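Local structure of aminopeptidase (Aneurinibacillus sp. AM-1, 5IB9) at residues A[312-317]-A[362-367]; A[335-340]-A[411-416]; A[320-325]-A[355-360]. The protein probably removes amino acids from the N-termini of peptides as a zinc-dependent aminopeptidase of peptidase family M28. All blocks are in the same frame, centred on the assembly; numbering follows the deposited sequence.

Contact 1. Residues A[312-317]-A[362-367]; sequences IMYTID and IHAPVE. With BES (2-(3-amino-2-hydroxy-4-phenyl-butyrylamino)-4-methyl-pentanoic acid), chain H.
Ile362 presses a methyl bump, CG2, against the ring of Tyr314, meeting CD2 at 3.5 Å and CE2 at about the same distance, while Ile312 CG2 closes in on the same methyl from 3.9 Å. Ile312 CG2 also lies over one face of the Tyr314 ring, displaced toward its rim, so ring and methyl together make a shallow hollow. Ala364 CB fills the next part of it, 3.5 Å from Tyr314 OH and 3.7 Å from Ile312 CG2. With CG1 of Ile362 anti to the backbone N (chi1 -179°), that branch leads away from the methyl, and CD1 at its end comes within 3.6 Å of C11 on the phenyl ring of BES; Val366 CG1 touches C10 of that ring. An alanine in place of Ile362 would probably open a gap between Tyr314 and the phenyl ring, leaving both short of apolar support. Beneath the side chains, Ile312 and Ile362 form an antiparallel hydrogen-bonded pair, with Ile312 N 2.9 Å from Ile362 O and a longer bond returning from Ile362 N to Ile312 O. Past this pair the short strand segments diverge, at 106° to each other. Strand 358-364 is flanked by strands 294-300 and 310-315; the latter also pairs with strand 340-342, and its Met313 and Thr315 touch Thr324 of helix 322-334.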
loop_
_atom_site.group_PDB
_atom_site.type_symbol
_atom_site.label_atom_id
_atom_site.label_comp_id
_atom_site.label_asym_id
_atom_site.label_seq_id
_atom_site.Cartn_x
_atom_site.Cartn_y
_atom_site.Cartn_z
ATOM N N ILE A 312 17.248 -2.407 -26.421
ATOM C CA ILE A 312 18.198 -2.703 -25.371
ATOM C C ILE A 312 17.410 -3.323 -24.229
ATOM O O ILE A 312 16.181 -3.096 -24.109
ATOM C CB ILE A 312 18.947 -1.421 -24.926
ATOM C CG1 ILE A 312 20.052 -1.726 -23.870
ATOM C CG2 ILE A 312 17.983 -0.400 -24.448
ATOM C CD1 ILE A 312 21.117 -0.617 -23.895
ATOM N N MET A 313 18.113 -4.036 -23.364
ATOM C CA MET A 313 17.436 -4.535 -22.136
ATOM C C MET A 313 18.008 -3.788 -20.946
ATOM O O MET A 313 19.200 -3.803 -20.777
ATOM C CB MET A 313 17.797 -5.973 -21.947
ATOM C CG MET A 313 17.372 -6.842 -23.105
ATOM S SD MET A 313 17.789 -8.600 -22.985
ATOM C CE MET A 313 19.617 -8.525 -23.082
ATOM N N TYR A 314 17.177 -3.219 -20.066
ATOM C CA TYR A 314 17.701 -2.515 -18.914
ATOM C C TYR A 314 17.337 -3.255 -17.635
ATOM O O TYR A 314 16.206 -3.704 -17.421
ATOM C CB TYR A 314 17.077 -1.142 -18.811
ATOM C CG TYR A 314 17.660 -0.087 -19.739
ATOM C CD1 TYR A 314 19.016 0.092 -19.857
ATOM C CD2 TYR A 314 16.812 0.670 -20.503
ATOM C CE1 TYR A 314 19.522 1.094 -20.767
ATOM C CE2 TYR A 314 17.313 1.696 -21.434
ATOM C CZ TYR A 314 18.653 1.883 -21.485
ATOM O OH TYR A 314 19.185 2.819 -22.384
ATOM N N THR A 315 18.317 -3.369 -16.718
ATOM C CA THR A 315 18.062 -3.920 -15.442
ATOM C C THR A 315 18.330 -2.837 -14.352
ATOM O O THR A 315 19.131 -1.887 -14.595
ATOM C CB THR A 315 18.860 -5.197 -15.105
ATOM O OG1 THR A 315 20.245 -4.787 -15.059
ATOM C CG2 THR A 315 18.678 -6.227 -16.229
ATOM N N ILE A 316 17.732 -2.994 -13.191
ATOM C CA ILE A 316 17.859 -1.924 -12.141
ATOM C C ILE A 316 19.291 -1.811 -11.653
ATOM O O ILE A 316 19.688 -0.641 -11.435
ATOM C CB ILE A 316 16.936 -2.327 -10.948
ATOM C CG1 ILE A 316 15.441 -2.362 -11.393
ATOM C CG2 ILE A 316 17.123 -1.391 -9.749
ATOM C CD1 ILE A 316 14.929 -1.155 -12.139
ATOM N N ASP A 317 19.953 -2.970 -11.460
ATOM C CA ASP A 317 21.333 -2.973 -10.961
ATOM C C ASP A 317 22.372 -3.011 -12.066
ATOM O O ASP A 317 23.556 -3.139 -11.751
ATOM C CB ASP A 317 21.496 -4.100 -9.939
ATOM C CG ASP A 317 21.027 -5.434 -10.451
ATOM O OD1 ASP A 317 20.939 -6.386 -9.602
ATOM O OD2 ASP A 317 20.750 -5.579 -11.687
ATOM N N ILE A 362 13.159 -1.834 -24.454
ATOM C CA ILE A 362 12.829 -0.443 -24.916
ATOM C C ILE A 362 13.800 -0.129 -26.024
ATOM O O ILE A 362 14.911 -0.713 -26.077
ATOM C CB ILE A 362 13.040 0.518 -23.762
ATOM C CG1 ILE A 362 12.674 1.960 -24.194
ATOM C CG2 ILE A 362 14.428 0.414 -23.108
ATOM C CD1 ILE A 362 12.415 2.889 -22.934
ATOM N N HIS A 363 13.330 0.725 -26.967
ATOM C CA HIS A 363 14.277 1.193 -28.000
ATOM C C HIS A 363 14.949 2.476 -27.468
ATOM O O HIS A 363 14.291 3.396 -27.081
ATOM C CB HIS A 363 13.596 1.477 -29.282
ATOM C CG HIS A 363 12.956 0.280 -29.907
ATOM N ND1 HIS A 363 13.622 -0.712 -30.582
ATOM C CD2 HIS A 363 11.643 -0.061 -29.937
ATOM C CE1 HIS A 363 12.750 -1.644 -30.988
ATOM N NE2 HIS A 363 11.545 -1.240 -30.618
ATOM N N ALA A 364 16.300 2.459 -27.488
ATOM C CA ALA A 364 17.088 3.559 -26.876
ATOM C C ALA A 364 18.246 3.899 -27.826
ATOM O O ALA A 364 18.749 3.077 -28.558
ATOM C CB ALA A 364 17.634 3.122 -25.506
ATOM N N PRO A 365 18.590 5.198 -27.889
ATOM C CA PRO A 365 17.963 6.324 -27.215
ATOM C C PRO A 365 16.506 6.538 -27.720
ATOM O O PRO A 365 16.151 6.259 -28.908
ATOM C CB PRO A 365 18.901 7.522 -27.585
ATOM C CG PRO A 365 19.494 7.085 -28.867
ATOM C CD PRO A 365 19.724 5.597 -28.744
ATOM N N VAL A 366 15.713 7.057 -26.807
ATOM C CA VAL A 366 14.294 7.213 -27.057
ATOM C C VAL A 366 14.054 8.364 -28.047
ATOM O O VAL A 366 14.886 9.278 -28.222
ATOM C CB VAL A 366 13.437 7.424 -25.812
ATOM C CG1 VAL A 366 13.691 6.257 -24.757
ATOM C CG2 VAL A 366 13.638 8.819 -25.147
ATOM N N GLU A 367 12.907 8.330 -28.678
ATOM C CA GLU A 367 12.497 9.352 -29.664
ATOM C C GLU A 367 12.285 10.722 -29.007
ATOM O O GLU A 367 12.140 10.869 -27.780
ATOM C CB GLU A 367 11.209 8.851 -30.264
ATOM C CG GLU A 367 10.074 8.866 -29.208
ATOM C CD GLU A 367 9.825 7.499 -28.636
ATOM O OE1 GLU A 367 10.770 6.707 -28.456
ATOM O OE2 GLU A 367 8.599 7.159 -28.455
HETATM N N2 BES H . 8.799 4.730 -20.408
HETATM C C1 BES H . 9.126 5.669 -19.335
HETATM C C6 BES H . 10.506 5.309 -18.791
HETATM C C7 BES H . 11.724 5.568 -19.672
HETATM C C8 BES H . 11.847 6.711 -20.501
HETATM C C12 BES H . 12.782 4.634 -19.616
HETATM C C9 BES H . 13.023 6.899 -21.257
HETATM C C11 BES H . 13.965 4.822 -20.385
HETATM C C10 BES H . 14.069 5.956 -21.206
HETATM C C2 BES H . 8.057 5.603 -18.237
HETATM O O2 BES H . 6.861 5.639 -19.013
HETATM C C3 BES H . 8.211 6.862 -17.455
HETATM O O3 BES H . 7.966 7.921 -18.022
HETATM N N1 BES H . 8.677 6.765 -16.258
HETATM C C4 BES H . 8.922 7.986 -15.484
HETATM C C13 BES H . 9.448 7.462 -14.160
HETATM C C14 BES H . 8.447 6.610 -13.372
HETATM C C15 BES H . 9.153 6.325 -12.053
HETATM C C16 BES H . 7.068 7.245 -13.181
HETATM C C5 BES H . 10.057 8.839 -16.038
HETATM O O1 BES H . 10.143 10.047 -15.670
HETATM O O4 BES H . 10.906 8.384 -16.825
#

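Contact 2. Residues A[335-340]-A[411-416]; sequences SGVLPY and DYPRRN
Tyr340, Pro339 and Val337 meet Tyr412 and Pro413 in the apolar middle of a joint that fastens the C-terminal stretch after helix 382-400 to the loop leading into strand 340-342 through a single beta bridge, Tyr340 with Arg414. Val337 CG1 is pressed tightly on Pro413 CD, 3.4 Å away, and Pro339 CB lies near CG of the same proline. The rings of Tyr340 and Tyr412 approach obliquely, planes 69° apart, with their CD2 atoms at 3.7 Å. CG of Tyr340 lies between its backbone N and carbonyl carbon (chi1 69°), and Arg414 CB stands over a ring face in a CH-pi contact, 4.1 Å from the centroid. The bridge has two bonds: Tyr340 N gives to Pro413 O at 3.0 Å, and Arg415 N to Tyr340 O at 2.8 Å. Leu338 O is buried beside the Tyr412 ring without a polar partner in the model. Farther out, Tyr412 OH bonds to Thr324 and Asp325 of helix 322-334, and Arg414 NE to Gly318 O. At the polar edge a water donates to Val337 O and weakly accepts from Arg415 NH1. The Arg415 guanidinium carries Pro339 CG over one face, toward the rim, 3.4 Å from NH1.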
loop_
_atom_site.group_PDB
_atom_site.type_symbol
_atom_site.label_atom_id
_atom_site.label_comp_id
_atom_site.label_asym_id
_atom_site.label_seq_id
_atom_site.Cartn_x
_atom_site.Cartn_y
_atom_site.Cartn_z
ATOM N N SER A 335 17.943 -11.788 -34.568
ATOM C CA SER A 335 18.260 -10.455 -34.937
ATOM C C SER A 335 19.679 -10.088 -34.812
ATOM O O SER A 335 20.127 -9.189 -35.471
ATOM C CB SER A 335 17.405 -9.497 -34.104
ATOM O OG SER A 335 16.123 -9.559 -34.646
ATOM N N GLY A 336 20.413 -10.661 -33.853
ATOM C CA GLY A 336 21.791 -10.199 -33.606
ATOM C C GLY A 336 22.067 -9.965 -32.136
ATOM O O GLY A 336 21.387 -10.563 -31.228
ATOM N N VAL A 337 23.108 -9.179 -31.878
ATOM C CA VAL A 337 23.526 -8.911 -30.496
ATOM C C VAL A 337 22.607 -7.923 -29.836
ATOM O O VAL A 337 22.279 -6.865 -30.374
ATOM C CB VAL A 337 24.912 -8.258 -30.570
ATOM C CG1 VAL A 337 25.280 -7.760 -29.163
ATOM C CG2 VAL A 337 25.910 -9.233 -31.076
ATOM N N LEU A 338 22.079 -8.324 -28.669
ATOM C CA LEU A 338 21.223 -7.462 -27.858
ATOM C C LEU A 338 21.907 -7.045 -26.605
ATOM O O LEU A 338 22.074 -7.828 -25.700
ATOM C CB LEU A 338 19.865 -8.184 -27.548
ATOM C CG LEU A 338 18.825 -7.411 -26.737
ATOM C CD1 LEU A 338 18.519 -6.165 -27.514
ATOM C CD2 LEU A 338 17.503 -8.279 -26.674
ATOM N N PRO A 339 22.262 -5.790 -26.520
ATOM C CA PRO A 339 22.964 -5.306 -25.359
ATOM C C PRO A 339 22.078 -5.147 -24.104
ATOM O O PRO A 339 20.808 -5.128 -24.181
ATOM C CB PRO A 339 23.436 -3.918 -25.787
ATOM C CG PRO A 339 23.351 -3.832 -27.152
ATOM C CD PRO A 339 22.078 -4.729 -27.494
ATOM N N TYR A 340 22.699 -5.043 -22.938
ATOM C CA TYR A 340 21.930 -4.649 -21.750
ATOM C C TYR A 340 22.504 -3.368 -21.154
ATOM O O TYR A 340 23.673 -3.014 -21.458
ATOM C CB TYR A 340 21.870 -5.781 -20.685
ATOM C CG TYR A 340 23.215 -6.071 -20.004
ATOM C CD1 TYR A 340 23.346 -5.818 -18.636
ATOM C CD2 TYR A 340 24.254 -6.624 -20.743
ATOM C CE1 TYR A 340 24.609 -6.118 -17.983
ATOM C CE2 TYR A 340 25.536 -6.909 -20.095
ATOM C CZ TYR A 340 25.643 -6.632 -18.764
ATOM O OH TYR A 340 26.819 -6.894 -18.075
ATOM N N ASP A 411 27.600 -14.442 -25.017
ATOM C CA ASP A 411 28.120 -13.163 -24.560
ATOM C C ASP A 411 27.214 -12.105 -25.136
ATOM O O ASP A 411 26.701 -12.188 -26.267
ATOM C CB ASP A 411 29.544 -12.851 -25.073
ATOM C CG ASP A 411 30.564 -13.879 -24.630
ATOM O OD1 ASP A 411 31.393 -13.603 -23.728
ATOM O OD2 ASP A 411 30.526 -14.989 -25.209
ATOM N N TYR A 412 26.982 -11.091 -24.353
ATOM C CA TYR A 412 26.385 -9.930 -24.884
ATOM C C TYR A 412 26.841 -8.756 -24.046
ATOM O O TYR A 412 27.082 -8.938 -22.853
ATOM C CB TYR A 412 24.824 -10.164 -24.906
ATOM C CG TYR A 412 24.185 -10.509 -23.535
ATOM C CD1 TYR A 412 24.252 -11.820 -23.036
ATOM C CD2 TYR A 412 23.489 -9.559 -22.812
ATOM C CE1 TYR A 412 23.591 -12.197 -21.832
ATOM C CE2 TYR A 412 22.848 -9.929 -21.561
ATOM C CZ TYR A 412 22.886 -11.197 -21.150
ATOM O OH TYR A 412 22.294 -11.524 -19.939
ATOM N N PRO A 413 26.944 -7.538 -24.614
ATOM C CA PRO A 413 27.668 -6.419 -23.990
ATOM C C PRO A 413 26.826 -5.519 -23.169
ATOM O O PRO A 413 25.616 -5.431 -23.413
ATOM C CB PRO A 413 28.151 -5.628 -25.203
ATOM C CG PRO A 413 27.035 -5.796 -26.229
ATOM C CD PRO A 413 26.648 -7.227 -26.046
ATOM N N ARG A 414 27.424 -4.888 -22.163
ATOM C CA ARG A 414 26.800 -3.822 -21.464
ATOM C C ARG A 414 27.003 -2.575 -22.233
ATOM O O ARG A 414 28.117 -2.311 -22.708
ATOM C CB ARG A 414 27.428 -3.693 -20.072
ATOM C CG ARG A 414 26.690 -2.788 -19.055
ATOM C CD ARG A 414 27.191 -3.253 -17.650
ATOM N NE ARG A 414 26.623 -2.567 -16.483
ATOM C CZ ARG A 414 26.624 -1.253 -16.307
ATOM N NH1 ARG A 414 27.111 -0.458 -17.261
ATOM N NH2 ARG A 414 26.129 -0.719 -15.184
ATOM N N ARG A 415 25.950 -1.781 -22.385
ATOM C CA ARG A 415 26.028 -0.542 -23.140
ATOM C C ARG A 415 25.438 0.587 -22.344
ATOM O O ARG A 415 24.379 0.418 -21.742
ATOM C CB ARG A 415 25.393 -0.669 -24.511
ATOM C CG ARG A 415 26.442 -1.171 -25.502
ATOM C CD ARG A 415 26.037 -1.169 -26.961
ATOM N NE ARG A 415 26.729 -2.271 -27.661
ATOM C CZ ARG A 415 26.342 -2.765 -28.842
ATOM N NH1 ARG A 415 25.276 -2.240 -29.443
ATOM N NH2 ARG A 415 27.005 -3.771 -29.435
ATOM N N ASN A 416 26.133 1.733 -22.320
ATOM C CA ASN A 416 25.733 2.931 -21.522
ATOM C C ASN A 416 25.209 4.091 -22.368
ATOM O O ASN A 416 23.996 4.182 -22.627
ATOM C CB ASN A 416 26.890 3.409 -20.629
ATOM C CG ASN A 416 27.564 2.262 -19.876
ATOM O OD1 ASN A 416 28.786 2.254 -19.691
ATOM N ND2 ASN A 416 26.762 1.274 -19.444
HETATM O O HOH W 1 23.931 -4.841 -31.249
#

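Contact 3. Residues A[320-325]-A[355-360]; sequences KNRVTD and GIPAAL
Asn321 meets Pro357 and Ala358 because its first torsion (chi1 57°) sets CG between its own backbone N and carbonyl carbon, with the amide turned to face both the start of helix 322-334 and the chain entering strand 358-364. The two ends of that amide do different work. OD1 accepts from Thr324 N at 3.1 Å and, more weakly, from Val323 N, capping the helix; ND2 donates to Ala358 O at 3.0 Å, the nitrogen standing 46° out of the carbonyl plane. Held at both ends, the amide has little freedom to flip, and the N-H groups that OD1 caps at the helix start would probably polarise it further. Thr324 answers in kind: its chi1 of 65° places OG1 where it accepts from Asn321 N at 3.0 Å, and this leaves CG2 to rest 3.8 Å from Ala359 CB. The same oxygen also bonds to Tyr412 OH of the C-terminal tail.

Both branches of Val323 pack on the strand's start: CG1 lies 3.6 Å from Ala359 CB, and CG2 meets the backbone at Pro357 O, 3.5 Å away, so the valine straddles this part of the chain. Pro357 CB in turn packs 4.0 Å from Asn321 CB, crossing it obliquely. Arg322 runs alongside the proline, pointing the same way, its NH1 passing 3.7 Å from Pro357 CG before bonding to Ile295 O.

Asn321 and Thr324 thus form a capping box, a classic N-terminal stop signal, here used also to pin a helix to the first residue of strand 358-364, Ala358, as suits the layered alpha/beta fold of M28 peptidases.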
loop_
_atom_site.group_PDB
_atom_site.type_symbol
_atom_site.label_atom_id
_atom_site.label_comp_id
_atom_site.label_asym_id
_atom_site.label_seq_id
_atom_site.Cartn_x
_atom_site.Cartn_y
_atom_site.Cartn_z
ATOM N N LYS A 320 23.432 -8.610 -15.398
ATOM C CA LYS A 320 22.667 -9.652 -16.144
ATOM C C LYS A 320 21.773 -10.502 -15.254
ATOM O O LYS A 320 22.125 -10.772 -14.084
ATOM C CB LYS A 320 23.588 -10.613 -16.886
ATOM C CG LYS A 320 24.458 -9.916 -17.882
ATOM C CD LYS A 320 25.339 -10.992 -18.560
ATOM C CE LYS A 320 26.036 -10.307 -19.777
ATOM N NZ LYS A 320 27.274 -11.105 -20.015
ATOM N N ASN A 321 20.630 -10.972 -15.771
ATOM C CA ASN A 321 19.830 -11.917 -14.992
ATOM C C ASN A 321 19.138 -12.881 -15.924
ATOM O O ASN A 321 19.432 -12.879 -17.130
ATOM C CB ASN A 321 18.828 -11.220 -14.070
ATOM C CG ASN A 321 17.888 -10.300 -14.826
ATOM O OD1 ASN A 321 17.399 -10.702 -15.869
ATOM N ND2 ASN A 321 17.634 -9.064 -14.315
ATOM N N ARG A 322 18.282 -13.756 -15.444
ATOM C CA ARG A 322 17.703 -14.746 -16.331
ATOM C C ARG A 322 16.898 -14.109 -17.479
ATOM O O ARG A 322 16.877 -14.614 -18.556
ATOM C CB ARG A 322 16.851 -15.705 -15.524
ATOM C CG ARG A 322 16.177 -16.846 -16.404
ATOM C CD ARG A 322 15.274 -17.756 -15.635
ATOM N NE ARG A 322 15.993 -18.490 -14.613
ATOM C CZ ARG A 322 15.902 -18.250 -13.336
ATOM N NH1 ARG A 322 15.138 -17.303 -12.861
ATOM N NH2 ARG A 322 16.617 -18.961 -12.540
ATOM N N VAL A 323 16.278 -12.972 -17.200
ATOM C CA VAL A 323 15.469 -12.364 -18.290
ATOM C C VAL A 323 16.436 -11.821 -19.374
ATOM O O VAL A 323 16.152 -11.943 -20.584
ATOM C CB VAL A 323 14.616 -11.208 -17.707
ATOM C CG1 VAL A 323 13.874 -10.414 -18.831
ATOM C CG2 VAL A 323 13.551 -11.774 -16.807
ATOM N N THR A 324 17.510 -11.141 -18.985
ATOM C CA THR A 324 18.428 -10.649 -20.024
ATOM C C THR A 324 19.129 -11.828 -20.702
ATOM O O THR A 324 19.429 -11.731 -21.936
ATOM C CB THR A 324 19.465 -9.612 -19.582
ATOM O OG1 THR A 324 20.364 -10.241 -18.622
ATOM C CG2 THR A 324 18.759 -8.429 -18.952
ATOM N N ASP A 325 19.367 -12.944 -20.003
ATOM C CA ASP A 325 19.944 -14.117 -20.698
ATOM C C ASP A 325 19.011 -14.659 -21.769
ATOM O O ASP A 325 19.443 -15.057 -22.880
ATOM C CB ASP A 325 20.276 -15.229 -19.681
ATOM C CG ASP A 325 21.432 -14.920 -18.811
ATOM O OD1 ASP A 325 22.253 -14.063 -19.090
ATOM O OD2 ASP A 325 21.541 -15.643 -17.770
ATOM N N GLY A 355 13.242 -9.236 -5.543
ATOM C CA GLY A 355 14.180 -10.317 -5.855
ATOM C C GLY A 355 13.911 -11.064 -7.141
ATOM O O GLY A 355 14.616 -12.008 -7.442
ATOM N N ILE A 356 12.890 -10.648 -7.925
ATOM C CA ILE A 356 12.552 -11.427 -9.109
ATOM C C ILE A 356 13.415 -10.887 -10.261
ATOM O O ILE A 356 13.538 -9.688 -10.420
ATOM C CB ILE A 356 11.107 -11.143 -9.423
ATOM C CG1 ILE A 356 10.206 -11.744 -8.340
ATOM C CG2 ILE A 356 10.716 -11.782 -10.823
ATOM C CD1 ILE A 356 8.675 -11.383 -8.420
ATOM N N PRO A 357 14.036 -11.800 -11.030
ATOM C CA PRO A 357 14.812 -11.316 -12.216
ATOM C C PRO A 357 13.925 -10.477 -13.167
ATOM O O PRO A 357 12.847 -10.971 -13.504
ATOM C CB PRO A 357 15.317 -12.630 -12.901
ATOM C CG PRO A 357 15.220 -13.749 -11.816
ATOM C CD PRO A 357 13.965 -13.274 -10.976
ATOM N N ALA A 358 14.282 -9.294 -13.605
ATOM C CA ALA A 358 13.327 -8.461 -14.321
ATOM C C ALA A 358 14.148 -7.628 -15.265
ATOM O O ALA A 358 15.326 -7.249 -14.919
ATOM C CB ALA A 358 12.537 -7.524 -13.322
ATOM N N ALA A 359 13.614 -7.272 -16.432
ATOM C CA ALA A 359 14.294 -6.345 -17.313
ATOM C C ALA A 359 13.253 -5.613 -18.125
ATOM O O ALA A 359 12.190 -6.232 -18.502
ATOM C CB ALA A 359 15.210 -7.163 -18.301
ATOM N N LEU A 360 13.602 -4.409 -18.515
ATOM C CA LEU A 360 12.825 -3.534 -19.427
ATOM C C LEU A 360 13.395 -3.687 -20.798
ATOM O O LEU A 360 14.639 -3.575 -21.034
ATOM C CB LEU A 360 12.975 -2.115 -18.906
ATOM C CG LEU A 360 12.573 -1.064 -19.935
ATOM C CD1 LEU A 360 11.054 -1.112 -20.361
ATOM C CD2 LEU A 360 12.892 0.401 -19.360
#

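Contacts 1 and 3 share strand 358-364, and Tyr314 N of contact 1 lies 2.7 Å from Leu360 O of contact 3, a probable hydrogen bond. Contact 2 joins contact 1 through Met313 N and Pro339 O, 3.0 Å apart, and reaches contact 3 where Tyr412 OH lies 2.7 Å from Thr324 OG1. Their centres are 11 to 14 Å apart. Contact 1 alone lines the inhibitor pocket: the side chain of Ile362 is about 7 Å from a bound zinc ion and about 5 Å from that of Asp301, a zinc ligand. Farther back, the side chains of Ala359 and Tyr340 lie about 12 Å and 13 Å from BES.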